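Local coordinates for protein arabinogalactan endo-1,4-beta-galactosidase (Ignisphaera aggregans, PDB 7OSK) that probably cleaves beta-1,4-galactan chains internally, this piece being the calcium-binding, heat-stable catalytic domain of glycoside hydrolase family 53, at residues L161-Y166 with L212-A216; L182-V186 with N224-V230. All blocks are in the same frame, centred on the assembly; numbering follows the deposited sequence.

Interaction 1: residues L161-Y166 with L212-A216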
loop_
_atom_site.group_PDB
_atom_site.type_symbol
_atom_site.label_atom_id
_atom_site.label_comp_id
_atom_site.label_asym_id
_atom_site.label_seq_id
_atom_site.Cartn_x
_atom_site.Cartn_y
_atom_site.Cartn_z
ATOM N N LEU A 161 3.076 -25.733 5.684
ATOM C CA LEU A 161 3.050 -24.304 5.398
ATOM C C LEU A 161 1.787 -23.926 4.631
ATOM O O LEU A 161 1.198 -22.874 4.877
ATOM C CB LEU A 161 4.296 -23.894 4.607
ATOM C CG LEU A 161 4.475 -22.403 4.313
ATOM C CD1 LEU A 161 4.538 -21.586 5.599
ATOM C CD2 LEU A 161 5.729 -22.180 3.477
ATOM N N VAL A 162 1.377 -24.785 3.701
ATOM C CA VAL A 162 0.139 -24.571 2.959
ATOM C C VAL A 162 -1.037 -24.543 3.927
ATOM O O VAL A 162 -1.953 -23.732 3.788
ATOM C CB VAL A 162 -0.097 -25.671 1.897
ATOM C CG1 VAL A 162 -1.437 -25.472 1.201
ATOM C CG2 VAL A 162 1.027 -25.679 0.874
ATOM N N GLU A 163 -1.003 -25.442 4.906
ATOM C CA GLU A 163 -2.040 -25.501 5.926
ATOM C C GLU A 163 -1.992 -24.256 6.808
ATOM O O GLU A 163 -2.999 -23.861 7.395
ATOM C CB GLU A 163 -1.882 -26.764 6.780
ATOM C CG GLU A 163 -3.135 -27.155 7.550
ATOM C CD GLU A 163 -4.224 -27.714 6.648
ATOM O OE1 GLU A 163 -4.061 -28.851 6.154
ATOM O OE2 GLU A 163 -5.242 -27.020 6.434
ATOM N N ALA A 164 -0.815 -23.640 6.893
ATOM C CA ALA A 164 -0.619 -22.470 7.742
ATOM C C ALA A 164 -1.172 -21.203 7.096
ATOM O O ALA A 164 -1.891 -20.439 7.740
ATOM C CB ALA A 164 0.855 -22.292 8.067
ATOM N N VAL A 165 -0.833 -20.974 5.830
ATOM C CA VAL A 165 -1.303 -19.783 5.128
ATOM C C VAL A 165 -2.823 -19.789 5.008
ATOM O O VAL A 165 -3.460 -18.738 5.096
ATOM C CB VAL A 165 -0.683 -19.654 3.718
ATOM C CG1 VAL A 165 0.792 -19.309 3.823
ATOM C CG2 VAL A 165 -0.886 -20.927 2.907
ATOM N N TYR A 166 -3.404 -20.968 4.823
ATOM C CA TYR A 166 -4.851 -21.075 4.696
ATOM C C TYR A 166 -5.535 -20.775 6.021
ATOM O O TYR A 166 -6.396 -19.897 6.098
ATOM C CB TYR A 166 -5.262 -22.466 4.209
ATOM C CG TYR A 166 -6.763 -22.662 4.217
ATOM C CD1 TYR A 166 -7.548 -22.212 3.163
ATOM C CD2 TYR A 166 -7.398 -23.284 5.287
ATOM C CE1 TYR A 166 -8.920 -22.381 3.170
ATOM C CE2 TYR A 166 -8.768 -23.457 5.302
ATOM C CZ TYR A 166 -9.524 -23.003 4.242
ATOM O OH TYR A 166 -10.889 -23.174 4.252
ATOM N N LEU A 212 1.076 -22.031 -2.458
ATOM C CA LEU A 212 0.905 -21.134 -1.322
ATOM C C LEU A 212 0.031 -19.945 -1.696
ATOM O O LEU A 212 -0.776 -19.479 -0.893
ATOM C CB LEU A 212 2.264 -20.646 -0.813
ATOM C CG LEU A 212 3.145 -21.710 -0.152
ATOM C CD1 LEU A 212 4.528 -21.156 0.153
ATOM C CD2 LEU A 212 2.494 -22.238 1.116
ATOM N N LEU A 213 0.195 -19.454 -2.918
ATOM C CA LEU A 213 -0.591 -18.323 -3.390
ATOM C C LEU A 213 -2.060 -18.724 -3.490
ATOM O O LEU A 213 -2.944 -17.987 -3.056
ATOM C CB LEU A 213 -0.068 -17.834 -4.743
ATOM C CG LEU A 213 -0.076 -16.327 -5.014
ATOM C CD1 LEU A 213 0.681 -15.553 -3.946
ATOM C CD2 LEU A 213 0.528 -16.051 -6.381
ATOM N N LYS A 214 -2.311 -19.902 -4.052
ATOM C CA LYS A 214 -3.668 -20.431 -4.161
ATOM C C LYS A 214 -4.285 -20.706 -2.791
ATOM O O LYS A 214 -5.473 -20.468 -2.580
ATOM C CB LYS A 214 -3.674 -21.716 -4.989
ATOM C CG LYS A 214 -3.565 -21.500 -6.491
ATOM C CD LYS A 214 -3.613 -22.824 -7.237
ATOM C CE LYS A 214 -3.627 -22.619 -8.741
ATOM N NZ LYS A 214 -3.613 -23.911 -9.477
ATOM N N ALA A 215 -3.471 -21.214 -1.871
ATOM C CA ALA A 215 -3.934 -21.569 -0.532
ATOM C C ALA A 215 -4.506 -20.364 0.206
ATOM O O ALA A 215 -5.548 -20.459 0.860
ATOM C CB ALA A 215 -2.799 -22.176 0.266
ATOM N N ALA A 216 -3.815 -19.235 0.107
ATOM C CA ALA A 216 -4.290 -18.000 0.713
ATOM C C ALA A 216 -5.597 -17.561 0.070
ATOM O O ALA A 216 -6.536 -17.172 0.759
ATOM C CB ALA A 216 -3.248 -16.911 0.582
#
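V165 faces A215 where two neighbouring outer helices of the TIM barrel, 158-178 and 206-223, lie side by side. They run roughly parallel: the axes of the two short segments approach to 8.3 Å at a signed crossing angle of -33°. The dense part is the buried one, where V165, L161, L212 and A215 interlock. With chi1 at -70° placing CG1 of V165 anti to the carbonyl carbon, its CG2 is left between the backbone N and the carbonyl carbon, and reaches A215 CB at 3.5 Å. Next to it, L212 pushes both methyls at the partner helix. Its CD1 meets L161 CD2 at 3.7 Å, the two leucines crossing at about a right angle, while its CD2 fits among L161 CG, V162 CG2 and V165 CG2. Loop residues W153 and L197 lie against V165, and I188 of strand 185-188 against A216. The other side, partly open to solvent, makes fewer contacts. There V162 lays CG1 on A215 CB at 3.7 Å, and Y166 brings a ring edge, while its hydroxyl is hydrogen-bonded to D222. The carbonyl oxygen of A215 lies in the plane of that ring, with A215 O 3.5 Å from Y166 CD1.

Interaction 2: residues L182-V186 with N224-V230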
loop_
_atom_site.group_PDB
_atom_site.type_symbol
_atom_site.label_atom_id
_atom_site.label_comp_id
_atom_site.label_asym_id
_atom_site.label_seq_id
_atom_site.Cartn_x
_atom_site.Cartn_y
_atom_site.Cartn_z
ATOM N N LEU A 182 -14.197 -6.221 7.607
ATOM C CA LEU A 182 -13.920 -7.056 6.448
ATOM C C LEU A 182 -13.444 -6.189 5.285
ATOM O O LEU A 182 -14.159 -5.275 4.867
ATOM C CB LEU A 182 -15.162 -7.843 6.037
ATOM C CG LEU A 182 -14.925 -8.901 4.956
ATOM C CD1 LEU A 182 -14.137 -10.070 5.528
ATOM C CD2 LEU A 182 -16.240 -9.372 4.360
ATOM N N PRO A 183 -12.237 -6.463 4.761
ATOM C CA PRO A 183 -11.732 -5.640 3.656
ATOM C C PRO A 183 -12.401 -5.941 2.320
ATOM O O PRO A 183 -12.639 -7.105 1.997
ATOM C CB PRO A 183 -10.247 -6.000 3.606
ATOM C CG PRO A 183 -10.177 -7.384 4.137
ATOM C CD PRO A 183 -11.251 -7.477 5.183
ATOM N N ASP A 184 -12.696 -4.894 1.555
ATOM C CA ASP A 184 -13.282 -5.055 0.232
ATOM C C ASP A 184 -12.296 -5.747 -0.697
ATOM O O ASP A 184 -12.692 -6.499 -1.586
ATOM C CB ASP A 184 -13.688 -3.700 -0.350
ATOM C CG ASP A 184 -14.552 -2.890 0.599
ATOM O OD1 ASP A 184 -15.786 -3.089 0.607
ATOM O OD2 ASP A 184 -13.993 -2.049 1.337
ATOM N N MET A 185 -11.010 -5.486 -0.475
ATOM C CA MET A 185 -9.943 -6.067 -1.282
ATOM C C MET A 185 -8.828 -6.636 -0.413
ATOM O O MET A 185 -8.468 -6.059 0.610
ATOM C CB MET A 185 -9.370 -5.021 -2.237
ATOM C CG MET A 185 -10.332 -4.637 -3.335
ATOM S SD MET A 185 -9.643 -3.530 -4.574
ATOM C CE MET A 185 -10.994 -3.524 -5.755
ATOM N N VAL A 186 -8.288 -7.772 -0.836
ATOM C CA VAL A 186 -7.171 -8.401 -0.146
ATOM C C VAL A 186 -5.979 -8.511 -1.088
ATOM O O VAL A 186 -6.128 -8.816 -2.271
ATOM C CB VAL A 186 -7.556 -9.793 0.395
ATOM C CG1 VAL A 186 -6.321 -10.552 0.893
ATOM C CG2 VAL A 186 -8.580 -9.650 1.510
ATOM N N ASN A 224 -15.500 -15.069 2.289
ATOM C CA ASN A 224 -16.415 -14.315 1.442
ATOM C C ASN A 224 -15.901 -14.311 -0.002
ATOM O O ASN A 224 -14.812 -13.803 -0.262
ATOM C CB ASN A 224 -16.569 -12.884 1.966
ATOM C CG ASN A 224 -17.647 -12.105 1.239
ATOM O OD1 ASN A 224 -17.514 -11.797 0.055
ATOM N ND2 ASN A 224 -18.715 -11.763 1.955
ATOM N N PRO A 225 -16.681 -14.869 -0.949
ATOM C CA PRO A 225 -16.146 -15.004 -2.307
ATOM C C PRO A 225 -16.276 -13.728 -3.142
ATOM O O PRO A 225 -15.957 -13.750 -4.333
ATOM C CB PRO A 225 -16.998 -16.135 -2.908
ATOM C CG PRO A 225 -18.135 -16.394 -1.900
ATOM C CD PRO A 225 -18.089 -15.289 -0.902
ATOM N N ASN A 226 -16.730 -12.638 -2.524
ATOM C CA ASN A 226 -16.874 -11.357 -3.213
ATOM C C ASN A 226 -15.740 -10.409 -2.820
ATOM O O ASN A 226 -15.624 -9.302 -3.347
ATOM C CB ASN A 226 -18.242 -10.734 -2.907
ATOM C CG ASN A 226 -18.496 -9.452 -3.687
ATOM O OD1 ASN A 226 -18.723 -9.481 -4.898
ATOM N ND2 ASN A 226 -18.470 -8.318 -2.990
ATOM N N ILE A 227 -14.903 -10.851 -1.887
ATOM C CA ILE A 227 -13.647 -10.168 -1.612
ATOM C C ILE A 227 -12.767 -10.305 -2.845
ATOM O O ILE A 227 -12.639 -11.399 -3.399
ATOM C CB ILE A 227 -12.926 -10.752 -0.379
ATOM C CG1 ILE A 227 -13.797 -10.588 0.869
ATOM C CG2 ILE A 227 -11.575 -10.076 -0.169
ATOM C CD1 ILE A 227 -13.309 -11.375 2.061
ATOM N N LYS A 228 -12.164 -9.203 -3.275
ATOM C CA LYS A 228 -11.368 -9.206 -4.496
ATOM C C LYS A 228 -9.892 -9.409 -4.196
ATOM O O LYS A 228 -9.344 -8.828 -3.257
ATOM C CB LYS A 228 -11.584 -7.909 -5.275
ATOM C CG LYS A 228 -12.943 -7.864 -5.972
ATOM C CD LYS A 228 -13.517 -6.458 -6.089
ATOM C CE LYS A 228 -13.852 -5.844 -4.731
ATOM N NZ LYS A 228 -15.267 -6.067 -4.318
ATOM N N ILE A 229 -9.262 -10.243 -5.018
ATOM C CA ILE A 229 -7.878 -10.636 -4.825
ATOM C C ILE A 229 -6.946 -9.706 -5.585
ATOM O O ILE A 229 -7.190 -9.387 -6.748
ATOM C CB ILE A 229 -7.651 -12.083 -5.288
ATOM C CG1 ILE A 229 -8.686 -13.015 -4.648
ATOM C CG2 ILE A 229 -6.234 -12.536 -4.974
ATOM C CD1 ILE A 229 -8.781 -12.900 -3.136
ATOM N N VAL A 230 -5.880 -9.279 -4.915
ATOM C CA VAL A 230 -4.923 -8.347 -5.497
ATOM C C VAL A 230 -3.526 -8.952 -5.545
ATOM O O VAL A 230 -2.957 -9.313 -4.514
ATOM C CB VAL A 230 -4.870 -7.029 -4.703
ATOM C CG1 VAL A 230 -3.927 -6.040 -5.368
ATOM C CG2 VAL A 230 -6.263 -6.432 -4.565
#
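V186 is gripped through its backbone by the strand beside it. Its N donates to K228 O at 2.8 Å, almost straight (173° at the hydrogen) and nearly along the C=O axis, and its own O accepts from V230 N, more bent at 131°. One step earlier, K228 N donates to D184 O at 3.2 Å, the donor tilted 19° from the carbonyl plane. The side chain of K228 then folds back over that carbonyl. Its CB lies by M185 CG, CD passes the methyl end of M185, and CE comes to 3.4 Å from D184 O as well as meeting M185 CE. Bends at chi2, chi3 and chi4 curl the tip, where NZ makes a weak hydrogen bond to N226 O; D184 OD1 is too distant for a salt bridge, and D184 OD2 accepts from V131 N. The paired strands, 185-188 and 228-234, are adjacent parallel staves of the (beta/alpha)8 barrel, joined by helix 206-223 in a beta-alpha-beta crossover. M185, K228 and V230 share one sheet face, M185 CB touching V230 CG2. On the other face V186 and I229 turn to the helices and both touch V220. I227, in the lead-in to the strand, works this helix side: its CG2 meets V186 CG2 at 3.5 Å and its CD1 meets L182 CD1 at 3.8 Å. An alanine at I227 would lose both branches and would probably leave V186, L182 and V220 facing a gap between sheet and helix. Just upstream, the chain leaves helix 206-223 through a type I turn from N224 to I227, where an Asx turn has N224 OD1 accepting from N226 N at 2.8 Å.

Interactions 1 and 2 sit on the same side of the chain's centre, their centres 16 Å apart and their nearest atoms about 6 Å apart, so they do not touch. Their segments alternate along the chain: helix 158-178 comes first, then strand 185-188, helix 206-223 and strand 228-234. Interaction 1 thus joins two consecutive helices of the outer layer, and interaction 2 joins the strands that follow each of them in the inner wall. Both helices reach interaction 2, 206-223 through I217 and V220, and 158-178 through residues that include L173 and A177. Helices thus pack outside and the strands that follow them pair inside, away from the calcium site.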